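Local structure of beta-lactamase/D-alanine Carboxypeptidase (Yersinia pestis, 3RJU) at residues Val36-Phe41 / Asp235-Met240; Ile50-Asp55 / Arg207-Val212; Val10-Glu15 / Val346-Lys351. The protein probably acts on penicillin-type beta-lactams or D-alanyl-D-alanine peptides, as a serine hydrolase of the beta-lactamase and penicillin-binding protein family. One frame throughout, in Å; residues are numbered along the deposited sequence.

Contact 1: residues Val36-Phe41 / Asp235-Met240; sequences VVNRSF and DMQHWM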
# COMPACT_ATOMS: atom_id res chain seq x y z
N VAL A 36 13.43 17.60 1.51
CA VAL A 36 12.57 16.89 0.57
C VAL A 36 13.22 16.99 -0.81
O VAL A 36 13.48 18.09 -1.31
CB VAL A 36 11.15 17.48 0.53
CG1 VAL A 36 10.32 16.81 -0.58
CG2 VAL A 36 10.48 17.33 1.90
N VAL A 37 13.47 15.84 -1.43
CA VAL A 37 14.11 15.80 -2.74
C VAL A 37 13.17 15.05 -3.67
O VAL A 37 12.78 13.91 -3.40
CB VAL A 37 15.49 15.10 -2.71
CG1 VAL A 37 16.14 15.10 -4.10
CG2 VAL A 37 16.42 15.79 -1.70
N ASN A 38 12.78 15.71 -4.75
CA ASN A 38 11.92 15.12 -5.77
C ASN A 38 12.68 14.96 -7.07
O ASN A 38 13.42 15.87 -7.47
CB ASN A 38 10.70 16.01 -6.02
CG ASN A 38 9.72 15.97 -4.88
OD1 ASN A 38 9.10 14.94 -4.63
ND2 ASN A 38 9.57 17.09 -4.18
N ARG A 39 12.50 13.83 -7.74
CA ARG A 39 13.08 13.63 -9.07
C ARG A 39 12.00 13.00 -9.95
O ARG A 39 11.20 12.18 -9.49
CB ARG A 39 14.32 12.72 -9.03
CG ARG A 39 15.49 13.27 -8.23
CD ARG A 39 16.05 14.55 -8.85
NE ARG A 39 17.26 15.00 -8.16
CZ ARG A 39 17.30 16.04 -7.35
NH1 ARG A 39 16.21 16.76 -7.14
NH2 ARG A 39 18.45 16.39 -6.77
N SER A 40 11.97 13.42 -11.21
CA SER A 40 11.06 12.85 -12.19
C SER A 40 11.85 12.53 -13.45
O SER A 40 12.73 13.30 -13.85
CB SER A 40 9.96 13.85 -12.55
OG SER A 40 9.21 14.22 -11.41
N PHE A 41 11.53 11.41 -14.08
CA PHE A 41 12.22 10.98 -15.29
C PHE A 41 11.26 10.40 -16.30
O PHE A 41 10.20 9.88 -15.94
CB PHE A 41 13.23 9.88 -14.96
CG PHE A 41 14.25 10.26 -13.95
CD1 PHE A 41 15.41 10.89 -14.32
CD2 PHE A 41 14.06 9.95 -12.60
CE1 PHE A 41 16.37 11.25 -13.37
CE2 PHE A 41 15.01 10.29 -11.66
CZ PHE A 41 16.16 10.94 -12.05
N ASP A 235 0.86 14.33 -3.28
CA ASP A 235 -0.06 13.85 -2.23
C ASP A 235 0.64 12.80 -1.39
O ASP A 235 0.51 12.79 -0.15
CB ASP A 235 -1.33 13.23 -2.81
CG ASP A 235 -2.36 14.27 -3.26
OD1 ASP A 235 -2.05 15.47 -3.35
OD2 ASP A 235 -3.50 13.86 -3.53
N MSE A 236 1.36 11.89 -2.05
CA MSE A 236 2.04 10.81 -1.34
C MSE A 236 3.18 11.33 -0.48
O MSE A 236 3.46 10.75 0.58
CB MSE A 236 2.53 9.73 -2.31
CG MSE A 236 1.40 9.00 -3.03
SE MSE A 236 0.14 8.19 -1.77
CE MSE A 236 1.44 7.13 -0.80
N GLN A 237 3.83 12.41 -0.91
CA GLN A 237 4.82 13.06 -0.06
C GLN A 237 4.18 13.45 1.29
O GLN A 237 4.73 13.19 2.36
CB GLN A 237 5.42 14.31 -0.72
CG GLN A 237 6.42 15.02 0.16
CD GLN A 237 6.69 16.46 -0.30
OE1 GLN A 237 6.70 16.74 -1.50
NE2 GLN A 237 6.89 17.36 0.66
N HIS A 238 3.03 14.11 1.22
CA HIS A 238 2.35 14.56 2.42
C HIS A 238 1.94 13.39 3.32
O HIS A 238 2.08 13.48 4.55
CB HIS A 238 1.14 15.43 2.07
CG HIS A 238 1.51 16.70 1.35
ND1 HIS A 238 2.45 17.57 1.84
CD2 HIS A 238 1.07 17.23 0.19
CE1 HIS A 238 2.59 18.59 1.00
NE2 HIS A 238 1.76 18.40 -0.01
N TRP A 239 1.48 12.30 2.72
CA TRP A 239 1.09 11.12 3.49
C TRP A 239 2.30 10.50 4.19
O TRP A 239 2.27 10.20 5.39
CB TRP A 239 0.41 10.07 2.60
CG TRP A 239 -0.22 8.98 3.39
CD1 TRP A 239 -1.43 9.03 4.00
CD2 TRP A 239 0.33 7.69 3.68
NE1 TRP A 239 -1.68 7.85 4.66
CE2 TRP A 239 -0.62 7.00 4.48
CE3 TRP A 239 1.52 7.03 3.34
CZ2 TRP A 239 -0.41 5.70 4.94
CZ3 TRP A 239 1.73 5.75 3.80
CH2 TRP A 239 0.76 5.09 4.59
N MSE A 240 3.38 10.33 3.44
CA MSE A 240 4.56 9.69 3.98
C MSE A 240 5.17 10.54 5.11
O MSE A 240 5.70 10.00 6.08
CB MSE A 240 5.58 9.47 2.85
CG MSE A 240 6.81 8.74 3.32
SE MSE A 240 7.91 8.04 1.85
CE MSE A 240 8.53 9.73 1.13
O HOH W 1 6.70 15.28 -3.82
O HOH W 2 7.51 18.73 -2.94

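Contact 2: residues Ile50-Asp55 / Arg207-Val212; sequences IRPRPD and RLMIGV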
# COMPACT_ATOMS: atom_id res chain seq x y z
N ILE A 50 6.72 14.00 -22.29
CA ILE A 50 6.23 14.86 -21.22
C ILE A 50 6.72 14.28 -19.89
O ILE A 50 6.36 13.15 -19.53
CB ILE A 50 4.69 14.94 -21.22
CG1 ILE A 50 4.16 15.55 -22.53
CG2 ILE A 50 4.18 15.73 -20.02
CD1 ILE A 50 2.62 15.65 -22.59
N ARG A 51 7.56 15.02 -19.17
CA ARG A 51 8.07 14.53 -17.88
C ARG A 51 6.97 14.45 -16.81
O ARG A 51 6.09 15.31 -16.77
CB ARG A 51 9.18 15.45 -17.38
CG ARG A 51 9.95 14.87 -16.22
CD ARG A 51 11.38 14.62 -16.65
NE ARG A 51 12.16 15.85 -16.54
CZ ARG A 51 13.34 16.04 -17.12
NH1 ARG A 51 13.98 17.19 -16.96
NH2 ARG A 51 13.86 15.09 -17.88
N PRO A 52 7.00 13.42 -15.95
CA PRO A 52 6.02 13.39 -14.85
C PRO A 52 6.14 14.62 -13.96
O PRO A 52 7.24 15.19 -13.82
CB PRO A 52 6.40 12.12 -14.07
CG PRO A 52 7.03 11.22 -15.12
CD PRO A 52 7.84 12.21 -15.98
N ARG A 53 5.02 15.02 -13.37
CA ARG A 53 4.93 16.22 -12.55
C ARG A 53 4.46 15.86 -11.15
O ARG A 53 3.96 14.76 -10.93
CB ARG A 53 3.92 17.21 -13.16
CG ARG A 53 4.26 17.67 -14.57
CD ARG A 53 3.19 18.64 -15.06
NE ARG A 53 3.07 19.78 -14.15
CZ ARG A 53 1.92 20.36 -13.81
NH1 ARG A 53 0.77 19.90 -14.30
NH2 ARG A 53 1.92 21.39 -12.97
N PRO A 54 4.61 16.81 -10.21
CA PRO A 54 4.12 16.57 -8.84
C PRO A 54 2.66 16.16 -8.81
O PRO A 54 2.24 15.44 -7.90
CB PRO A 54 4.28 17.94 -8.17
CG PRO A 54 5.46 18.57 -8.90
CD PRO A 54 5.30 18.11 -10.35
N ASP A 55 1.88 16.63 -9.78
CA ASP A 55 0.46 16.33 -9.79
C ASP A 55 0.09 15.32 -10.87
O ASP A 55 -1.08 15.20 -11.21
CB ASP A 55 -0.38 17.60 -9.95
CG ASP A 55 -0.16 18.26 -11.29
OD1 ASP A 55 0.68 17.77 -12.08
OD2 ASP A 55 -0.82 19.28 -11.57
N ARG A 207 -4.58 13.15 -16.36
CA ARG A 207 -3.23 13.24 -15.79
C ARG A 207 -2.65 11.88 -15.42
O ARG A 207 -1.50 11.80 -14.97
CB ARG A 207 -3.20 14.17 -14.57
CG ARG A 207 -3.52 15.63 -14.92
CD ARG A 207 -3.41 16.53 -13.68
NE ARG A 207 -4.66 16.62 -12.92
CZ ARG A 207 -4.80 16.32 -11.63
NH1 ARG A 207 -3.77 15.87 -10.93
NH2 ARG A 207 -5.98 16.48 -11.04
N LEU A 208 -3.41 10.81 -15.61
CA LEU A 208 -2.94 9.47 -15.24
C LEU A 208 -1.82 9.04 -16.20
O LEU A 208 -1.97 9.11 -17.44
CB LEU A 208 -4.08 8.45 -15.27
CG LEU A 208 -3.72 7.03 -14.79
CD1 LEU A 208 -3.39 7.02 -13.29
CD2 LEU A 208 -4.84 6.05 -15.11
N MSE A 209 -0.68 8.67 -15.62
CA MSE A 209 0.46 8.20 -16.41
C MSE A 209 0.10 6.85 -17.02
O MSE A 209 -0.76 6.13 -16.50
CB MSE A 209 1.70 8.07 -15.52
CG MSE A 209 2.12 9.40 -14.86
SE MSE A 209 3.60 9.11 -13.64
CE MSE A 209 4.89 8.26 -14.83
N ILE A 210 0.79 6.50 -18.11
CA ILE A 210 0.49 5.32 -18.90
C ILE A 210 1.77 4.54 -19.17
O ILE A 210 2.77 5.10 -19.60
CB ILE A 210 -0.17 5.70 -20.24
CG1 ILE A 210 -1.56 6.32 -19.99
CG2 ILE A 210 -0.27 4.50 -21.15
CD1 ILE A 210 -2.20 6.95 -21.23
N GLY A 211 1.72 3.24 -18.92
CA GLY A 211 2.80 2.34 -19.32
C GLY A 211 2.22 1.07 -19.91
O GLY A 211 1.03 1.02 -20.25
N VAL A 212 3.04 0.04 -20.00
CA VAL A 212 2.59 -1.24 -20.53
C VAL A 212 1.66 -1.90 -19.52
O VAL A 212 1.94 -1.91 -18.32
CB VAL A 212 3.79 -2.16 -20.85
CG1 VAL A 212 3.34 -3.57 -21.23
CG2 VAL A 212 4.63 -1.54 -21.97

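Contact 3: residues Val10-Glu15 / Val346-Lys351; sequences VDQYAE and VAELVK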
# COMPACT_ATOMS: atom_id res chain seq x y z
N VAL A 10 20.83 11.38 -3.38
CA VAL A 10 19.70 10.98 -4.21
C VAL A 10 20.13 10.86 -5.68
O VAL A 10 19.77 9.90 -6.37
CB VAL A 10 18.50 11.94 -4.05
CG1 VAL A 10 17.40 11.61 -5.07
CG2 VAL A 10 17.94 11.84 -2.62
N ASP A 11 20.92 11.83 -6.13
CA ASP A 11 21.41 11.82 -7.51
C ASP A 11 22.34 10.65 -7.84
O ASP A 11 22.51 10.31 -9.01
CB ASP A 11 22.13 13.13 -7.84
CG ASP A 11 21.17 14.29 -7.96
OD1 ASP A 11 19.96 14.05 -8.18
OD2 ASP A 11 21.65 15.43 -7.86
N GLN A 12 22.98 10.07 -6.83
CA GLN A 12 23.78 8.87 -7.05
C GLN A 12 22.93 7.67 -7.48
O GLN A 12 23.44 6.73 -8.09
CB GLN A 12 24.55 8.50 -5.78
CG GLN A 12 25.63 9.48 -5.37
CD GLN A 12 26.14 9.18 -3.96
OE1 GLN A 12 25.89 8.09 -3.43
NE2 GLN A 12 26.81 10.13 -3.34
N TYR A 13 21.63 7.71 -7.17
CA TYR A 13 20.75 6.55 -7.36
C TYR A 13 19.60 6.76 -8.32
O TYR A 13 19.16 5.81 -8.97
CB TYR A 13 20.17 6.07 -6.02
CG TYR A 13 21.23 5.39 -5.19
CD1 TYR A 13 21.47 4.04 -5.32
CD2 TYR A 13 22.04 6.13 -4.32
CE1 TYR A 13 22.45 3.41 -4.61
CE2 TYR A 13 23.05 5.50 -3.57
CZ TYR A 13 23.24 4.14 -3.73
OH TYR A 13 24.23 3.50 -3.03
N ALA A 14 19.07 7.98 -8.38
CA ALA A 14 17.76 8.19 -9.02
C ALA A 14 17.74 7.78 -10.49
O ALA A 14 16.86 7.03 -10.93
CB ALA A 14 17.31 9.64 -8.86
N GLU A 15 18.71 8.26 -11.26
CA GLU A 15 18.73 7.93 -12.67
C GLU A 15 18.98 6.44 -12.89
O GLU A 15 18.44 5.83 -13.82
CB GLU A 15 19.74 8.79 -13.44
CG GLU A 15 19.37 8.90 -14.91
CD GLU A 15 20.24 9.88 -15.66
OE1 GLU A 15 19.69 10.60 -16.53
OE2 GLU A 15 21.46 9.93 -15.39
N VAL A 346 18.31 4.19 0.41
CA VAL A 346 18.01 4.36 1.83
C VAL A 346 19.26 4.04 2.67
O VAL A 346 19.57 4.74 3.64
CB VAL A 346 16.80 3.48 2.25
CG1 VAL A 346 16.68 3.41 3.77
CG2 VAL A 346 15.51 4.03 1.65
N ALA A 347 19.99 3.01 2.26
CA ALA A 347 21.20 2.61 2.99
C ALA A 347 22.25 3.73 2.97
O ALA A 347 22.94 3.97 3.97
CB ALA A 347 21.79 1.33 2.41
N GLU A 348 22.37 4.43 1.84
CA GLU A 348 23.30 5.55 1.78
C GLU A 348 22.79 6.73 2.61
O GLU A 348 23.57 7.40 3.29
CB GLU A 348 23.57 5.96 0.33
CG GLU A 348 24.68 7.04 0.19
CD GLU A 348 26.06 6.58 0.67
OE1 GLU A 348 26.34 5.36 0.60
OE2 GLU A 348 26.86 7.44 1.11
N LEU A 349 21.48 6.98 2.58
CA LEU A 349 20.91 8.09 3.32
C LEU A 349 21.06 7.94 4.83
O LEU A 349 21.21 8.95 5.54
CB LEU A 349 19.45 8.34 2.94
CG LEU A 349 19.16 8.85 1.53
CD1 LEU A 349 17.68 8.73 1.23
CD2 LEU A 349 19.65 10.30 1.32
N VAL A 350 21.04 6.72 5.35
CA VAL A 350 21.12 6.57 6.80
C VAL A 350 22.53 6.75 7.38
O VAL A 350 22.68 6.87 8.60
CB VAL A 350 20.54 5.21 7.31
CG1 VAL A 350 19.04 5.09 6.98
CG2 VAL A 350 21.35 4.04 6.80
N LYS A 351 23.56 6.77 6.54
CA LYS A 351 24.95 6.87 7.01
C LYS A 351 25.24 8.19 7.69
O LYS A 351 24.66 9.21 7.30
CB LYS A 351 25.93 6.68 5.83
CG LYS A 351 25.91 5.29 5.23
CD LYS A 351 26.87 5.19 4.07
CE LYS A 351 26.89 3.78 3.51
NZ LYS A 351 27.71 3.64 2.26
O HOH W 3 27.91 9.40 -0.66

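Contact 1: residues Val36-Phe41 / Asp235-Met240
Val36 and Gln237 mark the closest backbone approach between edge strand 35-42 and helix 233-241, with the CA of Val36 8.7 Å from the CA of Gln237. At that separation the side chains do all the touching, and both residues direct their CB toward the other segment. Gln237 leaves its helix with CG anti to the backbone N (chi1 178°) and stays extended, which carries its amide across to the strand. There CG1 of Val36 lies over the amide, 3.7 Å from Gln237 CD, while CG2 sits near NE2. Asn38, two residues along the strand, crosses the glutamine at about a right angle, their amide planes 41° apart. Its ND2 stays 3.9 Å from Gln237 OE1, and two waters join the groups instead. One donates to both Asn38 OD1 (2.6 Å) and Gln237 OE1 (2.7 Å); the other donates to the same OE1 at 2.6 Å and accepts a weak bond from Asn38 ND2. Gln237 also packs on Val29 of the neighbouring strand. With OE1 gripped by two waters and a methyl over the amide, helix and sheet edge meet here through a hydrated polar seam at the protein surface, without a direct hydrogen bond.

Contact 2: residues Ile50-Asp55 / Arg207-Val212
Arg207 reaches across to the main chain of Asp55, and this is the polar half of the contact. Its NH1 donates to Asp55 O at 2.8 Å with an N-H...O angle of 148°. The bond lies in the carbonyl plane and in the plane of the guanidinium, so the oxygen is met at the edge of the flat group. A bend at chi3 (-88°) swings the head of the arginine round to the carbonyl, bringing CD within 3.6 Å of Asp55 O as well. The other terminal nitrogen, NH2, is taken by Glu203 in a salt bridge and by Asn195 in a hydrogen bond, which should hold the group firmly in its rotation.

Charge acts more loosely across the contact. Asp55 OD2 is 4.6 Å from Arg207 NH1 and well out of the guanidinium plane, so the two feel each other only electrostatically. Within the loop, Asp55 OD1 forms a salt bridge with Arg53 NH1 at 3.1 Å, lying above the guanidinium face toward its rim, with no N-H pointing at it.

The apolar half is buried: selenomethionine Met209 crosses the ring of Pro52 at about a right angle, its CE 3.7 Å from Pro52 CG.

Two irregular loops are thus stitched together beside strand 58-59. Arg207 and Met209 both make backbone hydrogen bonds to Leu57, Met209 also packs on Phe309 of strand 309-316, and Leu208 rests on Cys217 of the Cys205-Cys217 disulfide. On the other loop, Pro54 and Asp55 lie against Glu234 of helix 233-241.

Contact 3: residues Val10-Glu15 / Val346-Lys351
Glu348 packs against Gln12 and Tyr13 where the first and last helices of the chain, 6-20 and 336-349, lie side by side on one face of the large antiparallel sheet, the terminal helix pair familiar in serine beta-lactamases and related penicillin-binding proteins. The glutamate leaves its helix with CG anti to the backbone N (chi1 -173°), then bends at chi2, so that its aliphatic part faces helix 6-20 while the carboxylate turns toward Lys351 and a water.

Tyr13 meets the start of that side chain: ring atom CE2 is 4.0 Å from Glu348 CB, an oblique approach in which the two side chains cross at about a right angle. The planes of the ring and the carboxylate are nonetheless nearly parallel, 20° apart. Gln12, one residue earlier, places CG beside its own backbone N and runs extended from there, its OE1 ending 4.0 Å from Glu348 CG. Amide and carboxylate do not bond directly. A water fills in, accepting from Gln12 NE2 at 3.0 Å and donating to Glu348 OE2 at 2.8 Å.

Deeper in the interface, Val10 and Leu349 approach loosely, CG2 of Val10 to CD2 of Leu349 at 4.6 Å, and both rest on Val30 of strand 25-32, so the pair is apolar toward the sheet and polar at its outer rim. Each carboxylate oxygen of Glu348 has its own partner: OE2 the bridging water, and OE1 the ammonium of the C-terminal residue, Lys351 NZ, which forms a salt bridge at 2.8 Å on the syn side but 27° out of the carboxylate plane.

In the fold
All three contacts lie at or near the strand 35-42 edge of the large antiparallel sheet, contact 2 in loops beside it. Contact 1 brings helix 233-241 to one face of that sheet, and contact 3 pairs the terminal helices on the opposite face; their centres are about 15 Å apart, joined by the Arg39-Asp11 salt bridge and by Phe41 against Ala14. Residues 50-55 of contact 2 lie in the loop after the strand, where Pro52 and Arg51 touch Ser40 and Phe41; the centres of contacts 1 and 2 are about 14 Å apart. Those of contacts 2 and 3 are about 23 Å apart, without touching. Along the chain each encloses the next: 3, then 1, then 2, so the ends of the chain and its interior meet around one edge of the sheet.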